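Bifunctional GH43-CE protein (Bacteroides eggerthii, PDB 6MLY) probably hydrolyses xylan-type polysaccharides, joining a family 43 glycoside hydrolase domain and a carbohydrate esterase domain in one chain. Local coordinates at residues Tyr418-Asn423 with Val432-Leu437; Gly406-Lys411 with Gly457-Ser462. All blocks are in the same frame, centred on the assembly; numbering follows the deposited sequence.

How the contacts relate
Both contacts belong to the concanavalin A-like domain, and their centres lie about 8 Å apart. Contact 2 spans the wider stretch of chain: it begins at 406-411 and ends at 457-462, and both segments of contact 1, 418-423 and then 432-437, fall between these. Strands 406-411, 418-423 and 430-436 are consecutive neighbours in one antiparallel sheet, while 456-462 belongs to the other sheet. Contact 1 thus forms the edge of a sheet and contact 2 spans the interior between sheets. They meet where Val420 N probably bonds Gly409 O (2.8 Å) and where Ile419 packs on Tyr461, away from the sodium site and from the predicted catalytic residues of the glycoside hydrolase part.

Contact 1: Tyr418-Asn423 with Val432-Leu437; sequences YIVMVN and VEKVPL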
ATOM      1  N   TYR A 418     -13.190  11.825  14.644  1.00 82.34           N
ATOM      2  CA  TYR A 418     -12.266  12.242  13.590  1.00 80.84           C
ATOM      3  C   TYR A 418     -11.960  11.059  12.665  1.00 79.90           C
ATOM      4  O   TYR A 418     -11.636   9.972  13.135  1.00 79.79           O
ATOM      5  CB  TYR A 418     -10.957  12.766  14.187  1.00 80.95           C
ATOM      6  CG  TYR A 418     -11.112  13.913  15.152  1.00 83.06           C
ATOM      7  CD1 TYR A 418     -11.326  13.684  16.500  1.00 83.74           C
ATOM      8  CD2 TYR A 418     -11.042  15.228  14.718  1.00 83.33           C
ATOM      9  CE1 TYR A 418     -11.471  14.732  17.394  1.00 85.01           C
ATOM     10  CE2 TYR A 418     -11.183  16.288  15.598  1.00 84.27           C
ATOM     11  CZ  TYR A 418     -11.399  16.038  16.942  1.00 85.04           C
ATOM     12  OH  TYR A 418     -11.541  17.067  17.823  1.00 86.36           O
ATOM     13  N   ILE A 419     -12.065  11.292  11.353  1.00 78.18           N
ATOM     14  CA  ILE A 419     -11.546  10.380  10.347  1.00 77.50           C
ATOM     15  C   ILE A 419     -10.016  10.475  10.387  1.00 78.92           C
ATOM     16  O   ILE A 419      -9.475  11.571  10.378  1.00 82.05           O
ATOM     17  CB  ILE A 419     -12.103  10.715   8.951  1.00 76.73           C
ATOM     18  CG1 ILE A 419     -13.625  10.558   8.899  1.00 76.12           C
ATOM     19  CG2 ILE A 419     -11.402   9.877   7.890  1.00 76.10           C
ATOM     20  CD1 ILE A 419     -14.245  11.003   7.594  1.00 75.47           C
ATOM     21  N   VAL A 420      -9.340   9.322  10.425  1.00 78.83           N
ATOM     22  CA  VAL A 420      -7.899   9.251  10.689  1.00 78.73           C
ATOM     23  C   VAL A 420      -7.271   8.162   9.803  1.00 77.71           C
ATOM     24  O   VAL A 420      -7.889   7.135   9.540  1.00 77.38           O
ATOM     25  CB  VAL A 420      -7.639   8.987  12.188  1.00 79.28           C
ATOM     26  CG1 VAL A 420      -6.197   8.590  12.467  1.00 80.66           C
ATOM     27  CG2 VAL A 420      -8.038  10.173  13.053  1.00 79.09           C
ATOM     28  N   MET A 421      -6.046   8.429   9.329  1.00 77.17           N
ATOM     29  CA  MET A 421      -5.143   7.420   8.796  1.00 76.59           C
ATOM     30  C   MET A 421      -3.961   7.268   9.754  1.00 76.71           C
ATOM     31  O   MET A 421      -3.469   8.248  10.299  1.00 75.89           O
ATOM     32  CB  MET A 421      -4.580   7.791   7.421  1.00 78.05           C
ATOM     33  CG  MET A 421      -3.252   7.091   7.147  1.00 79.89           C
ATOM     34  SD  MET A 421      -2.588   7.291   5.484  1.00 83.48           S
ATOM     35  CE  MET A 421      -1.624   5.781   5.361  1.00 83.77           C
ATOM     36  N   VAL A 422      -3.495   6.027   9.902  1.00 76.29           N
ATOM     37  CA  VAL A 422      -2.261   5.703  10.594  1.00 77.39           C
ATOM     38  C   VAL A 422      -1.352   4.956   9.608  1.00 76.31           C
ATOM     39  O   VAL A 422      -1.838   4.208   8.749  1.00 76.93           O
ATOM     40  CB  VAL A 422      -2.542   4.876  11.865  1.00 78.29           C
ATOM     41  CG1 VAL A 422      -1.261   4.417  12.548  1.00 79.96           C
ATOM     42  CG2 VAL A 422      -3.425   5.631  12.850  1.00 78.15           C
ATOM     43  N   ASN A 423      -0.037   5.177   9.734  1.00 76.30           N
ATOM     44  CA  ASN A 423       0.978   4.444   8.977  1.00 76.17           C
ATOM     45  C   ASN A 423       1.930   3.756   9.964  1.00 76.98           C
ATOM     46  O   ASN A 423       2.742   4.419  10.610  1.00 77.64           O
ATOM     47  CB  ASN A 423       1.728   5.355   8.002  1.00 76.56           C
ATOM     48  CG  ASN A 423       2.785   4.630   7.198  1.00 77.01           C
ATOM     49  OD1 ASN A 423       3.677   4.004   7.763  1.00 77.47           O
ATOM     50  ND2 ASN A 423       2.706   4.727   5.880  1.00 76.89           N
ATOM     51  N   VAL A 432      -1.167  10.438  10.537  1.00 85.39           N
ATOM     52  CA  VAL A 432      -0.621  11.300   9.489  1.00 84.51           C
ATOM     53  C   VAL A 432      -1.518  12.534   9.330  1.00 85.05           C
ATOM     54  O   VAL A 432      -1.067  13.666   9.510  1.00 87.94           O
ATOM     55  CB  VAL A 432      -0.482  10.531   8.160  1.00 83.04           C
ATOM     56  CG1 VAL A 432      -0.114  11.447   7.002  1.00 82.97           C
ATOM     57  CG2 VAL A 432       0.515   9.386   8.278  1.00 83.21           C
ATOM     58  N   GLU A 433      -2.781  12.287   8.975  1.00 82.26           N
ATOM     59  CA  GLU A 433      -3.764  13.312   8.640  1.00 81.44           C
ATOM     60  C   GLU A 433      -5.024  13.033   9.462  1.00 82.00           C
ATOM     61  O   GLU A 433      -5.246  11.891   9.896  1.00 81.15           O
ATOM     62  CB  GLU A 433      -4.024  13.291   7.132  1.00 79.92           C
ATOM     63  CG  GLU A 433      -4.974  14.368   6.639  1.00 80.63           C
ATOM     64  CD  GLU A 433      -5.235  14.340   5.142  1.00 80.97           C
ATOM     65  OE1 GLU A 433      -4.293  13.978   4.377  1.00 80.78           O
ATOM     66  OE2 GLU A 433      -6.389  14.664   4.744  1.00 82.17           O
ATOM     67  N   LYS A 434      -5.834  14.075   9.682  1.00 81.87           N
ATOM     68  CA  LYS A 434      -6.989  13.982  10.558  1.00 83.24           C
ATOM     69  C   LYS A 434      -8.059  14.987  10.125  1.00 84.11           C
ATOM     70  O   LYS A 434      -7.813  16.189  10.144  1.00 86.34           O
ATOM     71  CB  LYS A 434      -6.544  14.239  11.998  1.00 86.44           C
ATOM     72  CG  LYS A 434      -7.644  14.138  13.043  1.00 89.92           C
ATOM     73  CD  LYS A 434      -7.119  13.812  14.425  1.00 95.67           C
ATOM     74  CE  LYS A 434      -5.962  14.697  14.844  1.00100.31           C
ATOM     75  NZ  LYS A 434      -5.558  14.447  16.247  1.00105.78           N
ATOM     76  N   VAL A 435      -9.233  14.473   9.740  1.00 81.49           N
ATOM     77  CA  VAL A 435     -10.393  15.285   9.365  1.00 81.89           C
ATOM     78  C   VAL A 435     -11.483  15.050  10.406  1.00 82.45           C
ATOM     79  O   VAL A 435     -11.687  13.915  10.827  1.00 83.21           O
ATOM     80  CB  VAL A 435     -10.896  14.950   7.944  1.00 82.31           C
ATOM     81  CG1 VAL A 435     -12.215  15.636   7.613  1.00 82.45           C
ATOM     82  CG2 VAL A 435      -9.854  15.281   6.885  1.00 83.25           C
ATOM     83  N   PRO A 436     -12.209  16.101  10.857  1.00 82.73           N
ATOM     84  CA  PRO A 436     -13.361  15.909  11.740  1.00 82.88           C
ATOM     85  C   PRO A 436     -14.545  15.266  10.998  1.00 82.42           C
ATOM     86  O   PRO A 436     -14.732  15.506   9.800  1.00 82.52           O
ATOM     87  CB  PRO A 436     -13.696  17.340  12.184  1.00 83.66           C
ATOM     88  CG  PRO A 436     -13.239  18.190  11.022  1.00 82.95           C
ATOM     89  CD  PRO A 436     -11.968  17.521  10.550  1.00 81.92           C
ATOM     90  N   LEU A 437     -15.326  14.450  11.714  1.00 81.21           N
ATOM     91  CA  LEU A 437     -16.551  13.876  11.169  1.00 80.20           C
ATOM     92  C   LEU A 437     -17.765  14.524  11.850  1.00 81.61           C
ATOM     93  O   LEU A 437     -17.806  14.636  13.079  1.00 83.20           O
ATOM     94  CB  LEU A 437     -16.534  12.356  11.367  1.00 79.61           C
ATOM     95  CG  LEU A 437     -17.665  11.595  10.676  1.00 78.81           C
ATOM     96  CD1 LEU A 437     -17.657  11.835   9.173  1.00 77.14           C
ATOM     97  CD2 LEU A 437     -17.584  10.107  10.977  1.00 78.72           C
TER
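Tyr418 and Lys434 cross obliquely on one face of a two-stranded pairing, where Lys434 CG comes 3.8 Å from Tyr418 CB. The first torsion of Tyr418 (chi1 -57°) sets CG beside the backbone N, and the ring's CD2 lies 3.8 Å from Pro436 CA, which approaches the ring obliquely. Lys434 runs side by side with Val420, and its CG is 4.0 Å from Val420 CG2. An aliphatic stem suits this position: its methylenes cover Val420 and the tyrosine, while Lys434 NZ lies 5.7 Å from the centre of the Tyr418 ring, close to its normal, a long cation-pi approach that is at most weakly attractive. On the other face, CD1 of Ile419 meets CD1 of Leu437 at 3.9 Å; both branched chains are buried and touch Leu463. Between the two faces the backbone pairs: Val435 N donates to Ile419 O (3.0 Å), whereas the return bond from Ile419 N to Val435 O is weak. Further along, Val432 N reaches Met421 O at 3.2 Å. In the outer shell Glu433 OE1 accepts from Gly472 N, and Asn423 OD1 from Glu425 N. The strand axes run at 163°: this is an antiparallel beta hairpin, closing one edge of a concanavalin A-like sheet.

Contact 2: Gly406-Lys411 with Gly457-Ser462; sequences GQVGVK and GYFYYS
Phe459 reaches across from its own strand to lie against Gly406, Gln407 and Val408. The tight part of the contact gathers round the ring. Val408 and Phe459 run antiparallel alongside one another, bringing Val408 CG1 within 3.5 Å of Phe459 CD2. The other methyl, Val408 CG2, is 4.0 Å from Tyr460 O. Gln407 O stands 4.0 Å above the plane of the Phe459 ring, over its centre, and Gly406 O approaches CZ obliquely while also accepting a hydrogen bond from Ser399 OG. Glycine suits position 406 because a beta carbon there would point at the ring, so bare backbone lies beside the phenyl group. Side chain and backbone meet here between the two facing sheets of a beta sandwich, the concanavalin A-like fold: strand 406-411 lies in one sheet and strand 456-462 in the other, and their axes run nearly parallel, at 7°, with a closest approach of 7.8 Å. Met421 and Leu475 also touch Phe459, and Phe444 touches Val408, extending the apolar interior. Beyond Val408 the segments part company. Tyr461 starts out toward the opposite strand without touching it, but the side chain turns off onto Lys469 and Ile471. Val410 packs instead on Val442 and Met390, while partly exposed Lys411 makes a cation-pi contact with Phe395. Tyr460 points away from strand 406-411, its hydroxyl hydrogen-bonded to Glu447 OE1 and its ring in a cation-pi contact with Arg518.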
ATOM      1  N   GLY A 406      -1.335  -0.461   7.600  1.00 75.93           N
ATOM      2  CA  GLY A 406      -1.896   0.864   7.364  1.00 75.22           C
ATOM      3  C   GLY A 406      -3.386   0.885   7.654  1.00 74.61           C
ATOM      4  O   GLY A 406      -4.120   0.073   7.119  1.00 73.95           O
ATOM      5  N   GLN A 407      -3.818   1.828   8.502  1.00 75.11           N
ATOM      6  CA  GLN A 407      -5.213   1.960   8.936  1.00 73.59           C
ATOM      7  C   GLN A 407      -5.862   3.165   8.252  1.00 72.01           C
ATOM      8  O   GLN A 407      -5.178   4.015   7.702  1.00 71.20           O
ATOM      9  CB  GLN A 407      -5.290   2.128  10.455  1.00 74.54           C
ATOM     10  CG  GLN A 407      -4.821   0.899  11.220  1.00 75.61           C
ATOM     11  CD  GLN A 407      -4.764   1.124  12.711  1.00 76.28           C
ATOM     12  OE1 GLN A 407      -4.109   2.047  13.200  1.00 75.66           O
ATOM     13  NE2 GLN A 407      -5.439   0.254  13.450  1.00 76.88           N
ATOM     14  N   VAL A 408      -7.196   3.186   8.287  1.00 71.27           N
ATOM     15  CA  VAL A 408      -8.013   4.359   7.997  1.00 71.39           C
ATOM     16  C   VAL A 408      -9.397   4.109   8.605  1.00 72.68           C
ATOM     17  O   VAL A 408     -10.053   3.123   8.246  1.00 73.23           O
ATOM     18  CB  VAL A 408      -8.101   4.669   6.489  1.00 70.91           C
ATOM     19  CG1 VAL A 408      -8.813   3.576   5.704  1.00 70.07           C
ATOM     20  CG2 VAL A 408      -8.765   6.014   6.239  1.00 71.13           C
ATOM     21  N   GLY A 409      -9.817   4.980   9.533  1.00 72.72           N
ATOM     22  CA  GLY A 409     -11.030   4.749  10.322  1.00 73.09           C
ATOM     23  C   GLY A 409     -11.451   5.950  11.154  1.00 73.68           C
ATOM     24  O   GLY A 409     -10.786   6.987  11.166  1.00 74.13           O
ATOM     25  N   VAL A 410     -12.575   5.781  11.859  1.00 74.05           N
ATOM     26  CA  VAL A 410     -13.164   6.797  12.716  1.00 75.11           C
ATOM     27  C   VAL A 410     -12.740   6.531  14.164  1.00 76.63           C
ATOM     28  O   VAL A 410     -13.260   5.634  14.815  1.00 77.60           O
ATOM     29  CB  VAL A 410     -14.699   6.817  12.571  1.00 75.66           C
ATOM     30  CG1 VAL A 410     -15.368   7.660  13.650  1.00 77.05           C
ATOM     31  CG2 VAL A 410     -15.113   7.290  11.186  1.00 75.70           C
ATOM     32  N   LYS A 411     -11.787   7.328  14.650  1.00 77.16           N
ATOM     33  CA  LYS A 411     -11.371   7.328  16.049  1.00 79.25           C
ATOM     34  C   LYS A 411     -12.192   8.388  16.797  1.00 79.48           C
ATOM     35  O   LYS A 411     -12.633   9.361  16.192  1.00 80.84           O
ATOM     36  CB  LYS A 411      -9.865   7.596  16.118  1.00 81.17           C
ATOM     37  CG  LYS A 411      -9.206   7.414  17.481  1.00 83.54           C
ATOM     38  CD  LYS A 411      -7.772   7.927  17.522  1.00 84.34           C
ATOM     39  CE  LYS A 411      -6.789   7.077  16.739  1.00 84.15           C
ATOM     40  NZ  LYS A 411      -6.201   6.003  17.574  1.00 84.07           N
ATOM     41  N   GLY A 457       0.115   1.190  -0.893  1.00 77.62           N
ATOM     42  CA  GLY A 457      -1.286   1.247  -0.484  1.00 76.67           C
ATOM     43  C   GLY A 457      -1.751   2.681  -0.287  1.00 76.53           C
ATOM     44  O   GLY A 457      -1.201   3.403   0.553  1.00 76.87           O
ATOM     45  N   TYR A 458      -2.752   3.091  -1.078  1.00 75.40           N
ATOM     46  CA  TYR A 458      -3.396   4.400  -0.951  1.00 75.31           C
ATOM     47  C   TYR A 458      -4.719   4.237  -0.192  1.00 74.12           C
ATOM     48  O   TYR A 458      -5.526   3.369  -0.528  1.00 73.62           O
ATOM     49  CB  TYR A 458      -3.670   5.025  -2.324  1.00 74.65           C
ATOM     50  CG  TYR A 458      -2.555   4.906  -3.334  1.00 74.72           C
ATOM     51  CD1 TYR A 458      -1.272   5.352  -3.052  1.00 74.87           C
ATOM     52  CD2 TYR A 458      -2.792   4.372  -4.592  1.00 75.22           C
ATOM     53  CE1 TYR A 458      -0.249   5.250  -3.985  1.00 75.71           C
ATOM     54  CE2 TYR A 458      -1.782   4.261  -5.536  1.00 75.73           C
ATOM     55  CZ  TYR A 458      -0.506   4.700  -5.233  1.00 76.07           C
ATOM     56  OH  TYR A 458       0.480   4.584  -6.173  1.00 76.66           O
ATOM     57  N   PHE A 459      -4.936   5.091   0.815  1.00 74.73           N
ATOM     58  CA  PHE A 459      -6.182   5.118   1.581  1.00 75.15           C
ATOM     59  C   PHE A 459      -6.989   6.372   1.233  1.00 75.37           C
ATOM     60  O   PHE A 459      -6.420   7.433   0.966  1.00 76.28           O
ATOM     61  CB  PHE A 459      -5.892   5.078   3.082  1.00 76.37           C
ATOM     62  CG  PHE A 459      -5.183   3.828   3.536  1.00 76.39           C
ATOM     63  CD1 PHE A 459      -3.799   3.774   3.574  1.00 77.85           C
ATOM     64  CD2 PHE A 459      -5.899   2.702   3.916  1.00 76.54           C
ATOM     65  CE1 PHE A 459      -3.150   2.620   3.990  1.00 77.63           C
ATOM     66  CE2 PHE A 459      -5.246   1.551   4.331  1.00 76.48           C
ATOM     67  CZ  PHE A 459      -3.872   1.511   4.367  1.00 76.91           C
ATOM     68  N   TYR A 460      -8.319   6.221   1.246  1.00 73.90           N
ATOM     69  CA  TYR A 460      -9.272   7.309   1.050  1.00 73.92           C
ATOM     70  C   TYR A 460     -10.385   7.192   2.100  1.00 72.95           C
ATOM     71  O   TYR A 460     -10.570   6.120   2.692  1.00 72.99           O
ATOM     72  CB  TYR A 460      -9.923   7.256  -0.337  1.00 74.50           C
ATOM     73  CG  TYR A 460      -8.999   7.218  -1.529  1.00 74.13           C
ATOM     74  CD1 TYR A 460      -8.952   8.272  -2.427  1.00 74.32           C
ATOM     75  CD2 TYR A 460      -8.220   6.106  -1.800  1.00 74.13           C
ATOM     76  CE1 TYR A 460      -8.132   8.240  -3.543  1.00 74.02           C
ATOM     77  CE2 TYR A 460      -7.391   6.060  -2.910  1.00 74.09           C
ATOM     78  CZ  TYR A 460      -7.347   7.130  -3.785  1.00 74.08           C
ATOM     79  OH  TYR A 460      -6.537   7.082  -4.880  1.00 74.46           O
ATOM     80  N   TYR A 461     -11.120   8.296   2.306  1.00 72.30           N
ATOM     81  CA  TYR A 461     -12.401   8.280   3.018  1.00 71.46           C
ATOM     82  C   TYR A 461     -13.466   8.903   2.108  1.00 71.29           C
ATOM     83  O   TYR A 461     -13.158   9.337   1.005  1.00 71.51           O
ATOM     84  CB  TYR A 461     -12.286   8.970   4.380  1.00 72.59           C
ATOM     85  CG  TYR A 461     -12.293  10.478   4.359  1.00 73.80           C
ATOM     86  CD1 TYR A 461     -13.482  11.191   4.370  1.00 75.19           C
ATOM     87  CD2 TYR A 461     -11.109  11.199   4.368  1.00 74.79           C
ATOM     88  CE1 TYR A 461     -13.495  12.578   4.362  1.00 76.40           C
ATOM     89  CE2 TYR A 461     -11.103  12.586   4.366  1.00 75.78           C
ATOM     90  CZ  TYR A 461     -12.302  13.279   4.366  1.00 76.06           C
ATOM     91  OH  TYR A 461     -12.312  14.643   4.360  1.00 76.62           O
ATOM     92  N   SER A 462     -14.717   8.904   2.574  1.00 71.16           N
ATOM     93  CA  SER A 462     -15.834   9.472   1.832  1.00 71.86           C
ATOM     94  C   SER A 462     -17.072   9.568   2.738  1.00 72.94           C
ATOM     95  O   SER A 462     -17.268   8.722   3.605  1.00 73.23           O
ATOM     96  CB  SER A 462     -16.102   8.679   0.577  1.00 71.67           C
ATOM     97  OG  SER A 462     -17.305   9.094  -0.051  1.00 72.70           O
TER